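Local coordinates for uncharacterized protein (Nitrosomonas europaea, PDB 6M0Q) that is of unknown function but associates with chains of another protein in a six-chain assembly, at residues 57-61 with 62-66; 70-73 with 74-77. One frame throughout, in Å; residues are numbered along the deposited sequence.

Interaction 1 of 2, residues 57-61 with 62-66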
loop_
_atom_site.group_PDB
_atom_site.type_symbol
_atom_site.label_atom_id
_atom_site.label_comp_id
_atom_site.label_asym_id
_atom_site.label_seq_id
_atom_site.Cartn_x
_atom_site.Cartn_y
_atom_site.Cartn_z
ATOM N N THR B 57 -12.290 5.370 28.067
ATOM C CA THR B 57 -12.840 4.322 27.205
ATOM C C THR B 57 -14.328 4.057 27.386
ATOM O O THR B 57 -14.924 3.458 26.487
ATOM C CB THR B 57 -12.097 3.003 27.440
ATOM O OG1 THR B 57 -12.293 2.630 28.799
ATOM C CG2 THR B 57 -10.607 3.158 27.208
ATOM N N GLU B 58 -14.955 4.460 28.497
ATOM C CA GLU B 58 -16.296 4.008 28.845
ATOM C C GLU B 58 -17.300 5.134 28.718
ATOM O O GLU B 58 -17.121 6.217 29.303
ATOM C CB GLU B 58 -16.363 3.458 30.264
ATOM C CG GLU B 58 -15.297 2.434 30.577
ATOM C CD GLU B 58 -15.272 1.301 29.567
ATOM O OE1 GLU B 58 -14.198 1.073 28.958
ATOM O OE2 GLU B 58 -16.330 0.652 29.371
ATOM N N VAL B 59 -18.374 4.843 27.991
ATOM C CA VAL B 59 -19.523 5.723 27.849
ATOM C C VAL B 59 -20.725 4.973 28.397
ATOM O O VAL B 59 -20.976 3.835 27.994
ATOM C CB VAL B 59 -19.733 6.100 26.374
ATOM C CG1 VAL B 59 -21.069 6.868 26.178
ATOM C CG2 VAL B 59 -18.531 6.895 25.895
ATOM N N GLU B 60 -21.432 5.575 29.345
ATOM C CA GLU B 60 -22.684 5.015 29.848
ATOM C C GLU B 60 -23.744 6.108 29.861
ATOM O O GLU B 60 -23.470 7.242 30.261
ATOM C CB GLU B 60 -22.544 4.418 31.260
ATOM C CG GLU B 60 -21.598 3.197 31.384
ATOM C CD GLU B 60 -21.989 1.972 30.512
ATOM O OE1 GLU B 60 -21.065 1.215 30.128
ATOM O OE2 GLU B 60 -23.190 1.746 30.217
ATOM N N ASN B 61 -24.946 5.766 29.412
ATOM C CA ASN B 61 -26.074 6.699 29.399
ATOM C C ASN B 61 -25.718 7.991 28.682
ATOM O O ASN B 61 -26.075 9.084 29.111
ATOM C CB ASN B 61 -26.555 6.976 30.809
ATOM C CG ASN B 61 -26.973 5.722 31.503
ATOM O OD1 ASN B 61 -26.529 5.427 32.615
ATOM N ND2 ASN B 61 -27.806 4.934 30.829
ATOM N N GLY B 62 -24.982 7.868 27.586
ATOM C CA GLY B 62 -24.673 9.043 26.790
ATOM C C GLY B 62 -23.635 9.971 27.377
ATOM O O GLY B 62 -23.473 11.090 26.882
ATOM N N LYS B 63 -22.925 9.547 28.418
ATOM C CA LYS B 63 -21.887 10.357 29.030
ATOM C C LYS B 63 -20.647 9.508 29.236
ATOM O O LYS B 63 -20.750 8.314 29.539
ATOM C CB LYS B 63 -22.361 10.928 30.368
ATOM C CG LYS B 63 -23.539 11.895 30.226
ATOM C CD LYS B 63 -23.869 12.558 31.543
ATOM C CE LYS B 63 -24.934 13.647 31.330
ATOM N NZ LYS B 63 -25.160 14.473 32.557
ATOM N N ILE B 64 -19.479 10.121 29.032
ATOM C CA ILE B 64 -18.239 9.486 29.436
ATOM C C ILE B 64 -18.295 9.220 30.928
ATOM O O ILE B 64 -18.646 10.100 31.717
ATOM C CB ILE B 64 -17.030 10.352 29.068
ATOM C CG1 ILE B 64 -16.919 10.493 27.547
ATOM C CG2 ILE B 64 -15.713 9.730 29.665
ATOM C CD1 ILE B 64 -15.977 11.581 27.159
ATOM N N VAL B 65 -17.953 7.990 31.319
ATOM C CA VAL B 65 -17.968 7.618 32.722
ATOM C C VAL B 65 -16.945 8.442 33.483
ATOM O O VAL B 65 -15.848 8.734 32.987
ATOM C CB VAL B 65 -17.695 6.109 32.859
ATOM C CG1 VAL B 65 -17.425 5.714 34.327
ATOM C CG2 VAL B 65 -18.864 5.343 32.300
ATOM N N ARG B 66 -17.314 8.840 34.687
ATOM C CA ARG B 66 -16.405 9.512 35.590
ATOM C C ARG B 66 -15.878 8.493 36.589
ATOM O O ARG B 66 -16.609 7.609 37.051
ATOM C CB ARG B 66 -17.102 10.683 36.298
ATOM C CG ARG B 66 -16.908 12.060 35.602
ATOM C CD ARG B 66 -17.480 12.109 34.157
ATOM N NE ARG B 66 -17.384 13.452 33.568
ATOM C CZ ARG B 66 -17.814 13.790 32.353
ATOM N NH1 ARG B 66 -17.681 15.047 31.920
ATOM N NH2 ARG B 66 -18.371 12.877 31.565
#
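Three backbone hydrogen bonds join Glu-58 and Glu-60 to Lys-63 and Val-65. Glu-60 N donates a hydrogen bond to Lys-63 O at 2.8 Å, and Lys-63 N returns a 3.0 Å bond to Glu-60 O. In this second bond, which spans the turn, the donor stands 55° above the carbonyl plane, off the lone pairs. Farther from the turn, Val-65 N reaches Glu-58 O at 2.8 Å with a nearly straight N-H...O angle of 175°.

The Val-59/Ile-64 pair between these bonds is non-hydrogen-bonded and closes to 4.3 Å between CA atoms. Weaker support comes from Val-59 CA, 3.3 Å from Lys-63 O in a CA-H...O contact.

Apolar contacts differ between the faces. Val-59 CG2 meets Ile-64 CG1 at 4.3 Å, and these branched residues suit an extended backbone; both also pack on a chain of another protein. Val-65 CG2, anti to its own carbonyl carbon, lies against Glu-58 CB. The same methyl, Val-65 CG2, is 3.6 Å from Glu-60 CG. Glu-60 thus lends its aliphatic part to the hairpin, while its carboxylate turns outward to a basic side chain of that other protein, with which OE1 forms a salt bridge.

Asn-61 and Gly-62 fill the corner with positive phi, which both residue types tolerate unusually well. Asn-Gly is the classic central pair of the type I' turn, here the two-residue loop of a beta hairpin formed by strands 58-60 and 63-68.

Interaction 2 of 2, residues 70-73 with 74-77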
loop_
_atom_site.group_PDB
_atom_site.type_symbol
_atom_site.label_atom_id
_atom_site.label_comp_id
_atom_site.label_asym_id
_atom_site.label_seq_id
_atom_site.Cartn_x
_atom_site.Cartn_y
_atom_site.Cartn_z
ATOM N N GLY B 70 -9.484 7.626 43.927
ATOM C CA GLY B 70 -9.303 6.727 45.054
ATOM C C GLY B 70 -9.661 5.292 44.718
ATOM O O GLY B 70 -8.952 4.362 45.108
ATOM N N ASP B 71 -10.742 5.092 43.957
ATOM C CA ASP B 71 -11.174 3.731 43.644
ATOM C C ASP B 71 -10.193 3.031 42.710
ATOM O O ASP B 71 -9.821 1.873 42.942
ATOM C CB ASP B 71 -12.569 3.738 43.028
ATOM C CG ASP B 71 -13.601 4.399 43.923
ATOM O OD1 ASP B 71 -14.494 5.081 43.376
ATOM O OD2 ASP B 71 -13.515 4.256 45.164
ATOM N N ILE B 72 -9.778 3.702 41.634
ATOM C CA ILE B 72 -8.868 3.043 40.705
ATOM C C ILE B 72 -7.528 2.765 41.382
ATOM O O ILE B 72 -6.932 1.699 41.191
ATOM C CB ILE B 72 -8.713 3.852 39.396
ATOM C CG1 ILE B 72 -7.816 3.094 38.415
ATOM C CG2 ILE B 72 -8.141 5.233 39.646
ATOM C CD1 ILE B 72 -8.312 1.709 38.126
ATOM N N VAL B 73 -7.051 3.688 42.214
ATOM C CA VAL B 73 -5.781 3.458 42.897
ATOM C C VAL B 73 -5.882 2.240 43.813
ATOM O O VAL B 73 -4.995 1.375 43.819
ATOM C CB VAL B 73 -5.346 4.727 43.656
ATOM C CG1 VAL B 73 -4.241 4.397 44.668
ATOM C CG2 VAL B 73 -4.887 5.797 42.654
ATOM N N ALA B 74 -6.983 2.131 44.569
ATOM C CA ALA B 74 -7.217 0.939 45.385
ATOM C C ALA B 74 -7.236 -0.324 44.528
ATOM O O ALA B 74 -6.645 -1.347 44.895
ATOM C CB ALA B 74 -8.534 1.069 46.147
ATOM N N LEU B 75 -7.919 -0.265 43.390
ATOM C CA LEU B 75 -8.020 -1.424 42.512
ATOM C C LEU B 75 -6.645 -1.865 42.017
ATOM O O LEU B 75 -6.330 -3.063 42.017
ATOM C CB LEU B 75 -8.954 -1.088 41.349
ATOM C CG LEU B 75 -9.166 -2.047 40.176
ATOM C CD1 LEU B 75 -9.640 -3.412 40.633
ATOM C CD2 LEU B 75 -10.181 -1.435 39.220
ATOM N N VAL B 76 -5.801 -0.909 41.614
ATOM C CA VAL B 76 -4.487 -1.270 41.092
ATOM C C VAL B 76 -3.577 -1.746 42.214
ATOM O O VAL B 76 -2.851 -2.733 42.057
ATOM C CB VAL B 76 -3.866 -0.095 40.319
ATOM C CG1 VAL B 76 -2.434 -0.415 39.934
ATOM C CG2 VAL B 76 -4.682 0.189 39.087
ATOM N N GLN B 77 -3.598 -1.060 43.361
ATOM C CA GLN B 77 -2.762 -1.489 44.480
ATOM C C GLN B 77 -3.076 -2.921 44.887
ATOM O O GLN B 77 -2.162 -3.691 45.198
ATOM C CB GLN B 77 -2.920 -0.545 45.674
ATOM C CG GLN B 77 -2.112 0.739 45.510
ATOM C CD GLN B 77 -2.467 1.829 46.526
ATOM O OE1 GLN B 77 -3.347 1.654 47.381
ATOM N NE2 GLN B 77 -1.774 2.960 46.435
#
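Ile-72 touches both Leu-75 and Val-76 one turn further along an alpha-helix, in the i to i+3 and i to i+4 spacing that builds an apolar stripe. Its CD1 approaches Leu-75 CD2 at 3.8 Å, the two chains crossing at a slant. With Val-76 the side chains instead run side by side, Ile-72 CD1 standing 4.1 Å from Val-76 CG2. The Ile-72 rotamer makes both contacts possible: CG1 lies anti to the backbone N (chi1 -177°), and a bent chi2 of 56° then places CD1 within touch of both neighbours. On the more exposed side Gln-77 lies alongside Val-73, its chain extended beyond CG. The amide rests on a methyl group, with Gln-77 NE2 3.4 Å from Val-73 CG1.

Behind this shell, four successive i+4 backbone hydrogen bonds set the spacing. Ala-74 N binds Gly-70 O, Leu-75 N binds Asp-71 O, Val-76 N binds Ile-72 O at 2.9 Å, and Gln-77 N binds Val-73 O at 2.8 Å.

Farther out, helix 35-43 lies against the stripe: Ile-72 and Leu-75 pack on Asp-37, Ile-72 also on Asp-40, and Val-76 on Tyr-41. Ile-72 and Val-76 are buried, which suits their aliphatic side chains, whereas Asp-71, Ala-74 and Gln-77, polar or small, are exposed. Asp-71 OD2 makes a long, weak ion pair with Lys-68 NZ.

In the fold
From the N terminus, helix 35-43 comes first and strand 52-55 follows. After the corner at Thr-57 the chain enters interaction 1, which closes the two-residue turn between strands 58-60 and 63-68. The returning strand runs in the middle of the sheet, so the hairpin is joined to strand 52-55. Strand 63-68 then leads straight into helix 69-83, where interaction 2 closes single helical turns. The two contacts lie in series, neither nested nor crossing, with centres about 19 Å apart. Interaction 2 faces helix 35-43, beside the Cys-44/Cys-69 disulfide, whereas the hairpin projects outward and meets another protein.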